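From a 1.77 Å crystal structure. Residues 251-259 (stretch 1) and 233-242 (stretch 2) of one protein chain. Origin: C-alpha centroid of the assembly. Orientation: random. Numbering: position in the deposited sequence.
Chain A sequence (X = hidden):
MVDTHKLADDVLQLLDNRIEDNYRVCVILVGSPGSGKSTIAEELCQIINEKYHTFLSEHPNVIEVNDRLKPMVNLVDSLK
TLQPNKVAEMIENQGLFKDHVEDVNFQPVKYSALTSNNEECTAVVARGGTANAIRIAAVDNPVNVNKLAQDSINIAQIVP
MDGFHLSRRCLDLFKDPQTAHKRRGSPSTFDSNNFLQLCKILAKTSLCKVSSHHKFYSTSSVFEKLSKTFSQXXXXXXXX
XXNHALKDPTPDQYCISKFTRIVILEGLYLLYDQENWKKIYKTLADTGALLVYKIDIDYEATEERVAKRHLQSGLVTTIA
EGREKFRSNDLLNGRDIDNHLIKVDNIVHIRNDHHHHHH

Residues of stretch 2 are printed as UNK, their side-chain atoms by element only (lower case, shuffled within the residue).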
# COMPACT_ATOMS: atom_id res chain seq x y z
N PRO A 251 6.41 -0.27 -12.50
CA PRO A 251 5.48 -1.40 -12.51
C PRO A 251 5.83 -2.68 -11.76
O PRO A 251 7.00 -3.01 -11.55
CB PRO A 251 5.28 -1.66 -14.01
CG PRO A 251 6.62 -1.33 -14.56
CD PRO A 251 6.94 -0.03 -13.86
N ASP A 252 4.77 -3.39 -11.38
CA ASP A 252 4.83 -4.67 -10.68
C ASP A 252 6.02 -4.92 -9.76
O ASP A 252 6.75 -5.90 -9.94
CB ASP A 252 4.76 -5.79 -11.71
CG ASP A 252 3.81 -5.47 -12.85
OD1 ASP A 252 2.70 -4.97 -12.57
OD2 ASP A 252 4.17 -5.73 -14.02
N GLN A 253 6.20 -4.07 -8.76
CA GLN A 253 7.31 -4.24 -7.82
C GLN A 253 6.91 -5.14 -6.66
O GLN A 253 7.77 -5.74 -6.00
CB GLN A 253 7.76 -2.88 -7.28
CG GLN A 253 8.38 -2.01 -8.35
CD GLN A 253 9.69 -2.58 -8.87
OE1 GLN A 253 10.06 -2.37 -10.02
NE2 GLN A 253 10.41 -3.29 -8.01
N TYR A 254 5.61 -5.24 -6.41
CA TYR A 254 5.13 -6.08 -5.33
C TYR A 254 4.00 -6.96 -5.83
O TYR A 254 3.06 -6.48 -6.46
CB TYR A 254 4.64 -5.21 -4.17
CG TYR A 254 5.67 -4.20 -3.71
CD1 TYR A 254 6.68 -4.57 -2.83
CD2 TYR A 254 5.66 -2.89 -4.20
CE1 TYR A 254 7.66 -3.65 -2.44
CE2 TYR A 254 6.62 -1.98 -3.82
CZ TYR A 254 7.62 -2.36 -2.94
OH TYR A 254 8.59 -1.45 -2.57
N CYS A 255 4.11 -8.26 -5.57
CA CYS A 255 3.07 -9.18 -5.99
C CYS A 255 2.31 -9.71 -4.79
O CYS A 255 2.91 -10.20 -3.83
CB CYS A 255 3.65 -10.37 -6.74
SG CYS A 255 2.37 -11.61 -7.12
N ILE A 256 0.99 -9.60 -4.84
CA ILE A 256 0.14 -10.12 -3.79
C ILE A 256 -0.55 -11.31 -4.45
O ILE A 256 -1.38 -11.13 -5.34
CB ILE A 256 -0.92 -9.08 -3.35
CG1 ILE A 256 -0.22 -7.86 -2.76
CG2 ILE A 256 -1.87 -9.70 -2.34
CD1 ILE A 256 -1.15 -6.70 -2.50
N SER A 257 -0.19 -12.51 -4.02
CA SER A 257 -0.74 -13.73 -4.61
C SER A 257 -1.71 -14.46 -3.69
O SER A 257 -2.02 -14.00 -2.60
CB SER A 257 0.39 -14.70 -4.96
OG SER A 257 0.93 -15.27 -3.77
N LYS A 258 -2.18 -15.62 -4.15
CA LYS A 258 -3.09 -16.43 -3.36
C LYS A 258 -2.42 -16.82 -2.04
O LYS A 258 -3.10 -17.12 -1.06
CB LYS A 258 -3.49 -17.70 -4.12
CG LYS A 258 -2.32 -18.63 -4.45
CD LYS A 258 -2.78 -19.94 -5.08
CE LYS A 258 -3.45 -19.72 -6.43
NZ LYS A 258 -2.53 -19.14 -7.44
N PHE A 259 -1.09 -16.81 -2.01
CA PHE A 259 -0.38 -17.18 -0.79
C PHE A 259 -0.27 -16.06 0.22
O PHE A 259 0.02 -16.29 1.39
CB PHE A 259 1.02 -17.71 -1.15
CG PHE A 259 0.98 -18.96 -1.96
CD1 PHE A 259 0.50 -20.15 -1.42
CD2 PHE A 259 1.38 -18.95 -3.29
CE1 PHE A 259 0.40 -21.30 -2.19
CE2 PHE A 259 1.30 -20.10 -4.07
CZ PHE A 259 0.80 -21.28 -3.51
N UNK A 233 -8.79 -19.62 -6.42
CA UNK A 233 -9.59 -18.55 -7.02
C UNK A 233 -9.00 -17.15 -6.91
O UNK A 233 -9.50 -16.22 -7.53
o UNK A 233 -10.89 -18.12 -5.02
c UNK A 233 -10.99 -18.50 -6.40
c UNK A 233 -11.68 -19.85 -6.52
N UNK A 234 -7.94 -17.00 -6.11
CA UNK A 234 -7.31 -15.70 -5.91
C UNK A 234 -6.18 -15.47 -6.91
O UNK A 234 -5.19 -16.18 -6.91
c UNK A 234 -7.90 -15.81 -3.46
c UNK A 234 -6.76 -15.60 -4.46
c UNK A 234 -8.97 -14.71 -3.48
c UNK A 234 -6.09 -14.24 -4.24
N UNK A 235 -6.33 -14.45 -7.78
CA UNK A 235 -5.30 -14.16 -8.79
C UNK A 235 -4.14 -13.37 -8.23
O UNK A 235 -4.21 -12.83 -7.13
c UNK A 235 -6.94 -12.50 -8.94
c UNK A 235 -6.08 -13.36 -9.82
c UNK A 235 -7.44 -13.49 -7.88
N UNK A 236 -3.05 -13.31 -9.00
CA UNK A 236 -1.89 -12.53 -8.59
C UNK A 236 -2.22 -11.07 -8.84
O UNK A 236 -2.76 -10.72 -9.89
o UNK A 236 -0.43 -14.78 -7.95
c UNK A 236 -0.64 -12.91 -9.41
c UNK A 236 -0.06 -14.25 -9.01
o UNK A 236 0.80 -14.76 -9.77
N UNK A 237 -1.89 -10.22 -7.88
CA UNK A 237 -2.13 -8.79 -8.01
C UNK A 237 -0.78 -8.11 -7.94
O UNK A 237 -0.05 -8.27 -6.96
c UNK A 237 -4.36 -8.99 -6.88
c UNK A 237 -5.20 -8.74 -5.64
c UNK A 237 -3.02 -8.26 -6.87
c UNK A 237 -3.22 -6.76 -7.01
N UNK A 238 -0.44 -7.36 -8.99
CA UNK A 238 0.84 -6.65 -9.05
C UNK A 238 0.65 -5.17 -8.78
O UNK A 238 -0.18 -4.52 -9.42
c UNK A 238 1.87 -8.28 -10.67
c UNK A 238 1.47 -6.86 -10.42
c UNK A 238 1.33 -10.49 -11.50
c UNK A 238 3.08 -8.77 -10.21
c UNK A 238 3.42 -10.11 -10.38
c UNK A 238 0.99 -9.15 -11.32
c UNK A 238 2.54 -10.97 -11.03
N UNK A 239 1.42 -4.64 -7.84
CA UNK A 239 1.30 -3.24 -7.49
C UNK A 239 2.60 -2.50 -7.78
O UNK A 239 3.70 -3.05 -7.61
c UNK A 239 1.98 -3.58 -5.10
c UNK A 239 0.90 -3.07 -6.00
c UNK A 239 -0.40 -3.82 -5.74
N UNK A 240 2.49 -1.24 -8.22
CA UNK A 240 3.67 -0.43 -8.53
C UNK A 240 4.55 -0.13 -7.33
O UNK A 240 4.11 -0.18 -6.18
c UNK A 240 3.07 0.83 -9.14
c UNK A 240 1.26 -0.46 -8.39
c UNK A 240 1.77 0.97 -8.38
N UNK A 241 5.81 0.19 -7.62
CA UNK A 241 6.76 0.53 -6.58
C UNK A 241 7.37 1.86 -6.98
O UNK A 241 7.06 2.38 -8.06
N UNK A 242 8.22 2.43 -6.14
CA UNK A 242 8.84 3.70 -6.48
C UNK A 242 10.34 3.52 -6.68
O UNK A 242 11.02 2.97 -5.81
c UNK A 242 8.25 8.15 -7.01
c UNK A 242 9.46 8.75 -6.67
c UNK A 242 8.89 6.14 -5.82
c UNK A 242 10.38 8.05 -5.89
c UNK A 242 10.09 6.75 -5.47
c UNK A 242 7.98 6.86 -6.59
c UNK A 242 8.59 4.73 -5.39
O HOH W 1 -2.49 -16.31 -7.04
O HOH W 2 -3.95 -11.91 -4.57
O HOH W 3 0.61 -17.61 -7.40

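Position 233 has three side-chain atoms. One carbon carries an oxygen and a second carbon. CA-to-CB points away from stretch 1, and the side chain makes no contact with it. A branched hydroxyl side chain of this kind is Thr233.

Position 234 has four carbons, forked at the first, with one arm two carbons long. CB points toward stretch 1 and lies 3.9 Å from Lys258 CB. The end of the side chain leads away. This is Ile234.

Position 235 has three carbons that close a ring onto the backbone N. Its CA-to-CB bond points away from stretch 1. That marks Pro235. Pro235 O accepts from water 2 at 2.7 Å, and the same water donates to Ile256 O at 2.8 Å. The two carbonyls are thus bridged where no direct bond can form between them.

Position 236 has two carbons, the second carrying two oxygens. One oxygen lies 3.1 Å from Ser257 CB. This short carboxylate is Asp236, and that oxygen is OD1. Water 1 donates to Asp236 OD1 at 2.7 Å and accepts from Lys258 NZ at 2.9 Å. The water also joins the backbone, through Lys258 N at 3.0 Å and Ile234 O at 2.7 Å.

Position 237 has four carbons, again forked at the first with one two-carbon arm. CB lies 4.2 Å from Ile256 CB. It is Ile237, with chi1 m and chi2 t. The backbones form a reciprocal pair: Ile237 N donates to Ile256 O and Ile256 N to Ile237 O, both at 2.7 Å.

Position 238 has one carbon followed by a six-carbon ring with no further atom. The ring centroid is 4.2 Å from Cys255 SG, in an oblique sulfur-aromatic contact. Asp252 OD1 approaches CB of position 238 to 3.1 Å. This is Phe238.

Position 239 has three carbons, one carrying the other two. One of the outer carbons packs 3.3 Å from Tyr254 CB and lies at the edge of the tyrosine ring. This is Val239, and that carbon is CG2. Val239 N donates to Tyr254 O at 2.8 Å. Val239 O accepts from both Tyr254 N at 3.1 Å and Gln253 N at 2.9 Å.

Position 240 has three carbons closing a ring onto N. Its CA-to-CB bond points away from stretch 1. Its backbone O lies at the edge of the Tyr254 ring, 3.7 Å from Tyr254 CD2. It is Pro240.

Position 241 has no side-chain atoms. Its CA lies 3.7 Å from Tyr254 CE2. An ideal CB here would clash with Gln253 CB at 2.5 Å. It is Gly241.

Position 242 has one carbon and a six-carbon ring. CA-to-CB points away, and there is no contact. It is Phe242.

The contact is a short antiparallel pairing. Backbone bonds join Tyr254 to Val239 and Ile256 to Ile237, and these four side chains share one face. Cys255 and Phe238 form the non-hydrogen-bonded pair between them and pack on the other face. Beyond Ile256 no direct hydrogen bond joins the stretches; waters bridge them, beside close contacts of Ser257 and Lys258. Together the stretches bury 752 Å², both sides summed.

Stretch 2, residues 233-242: TIPDIFVPGF
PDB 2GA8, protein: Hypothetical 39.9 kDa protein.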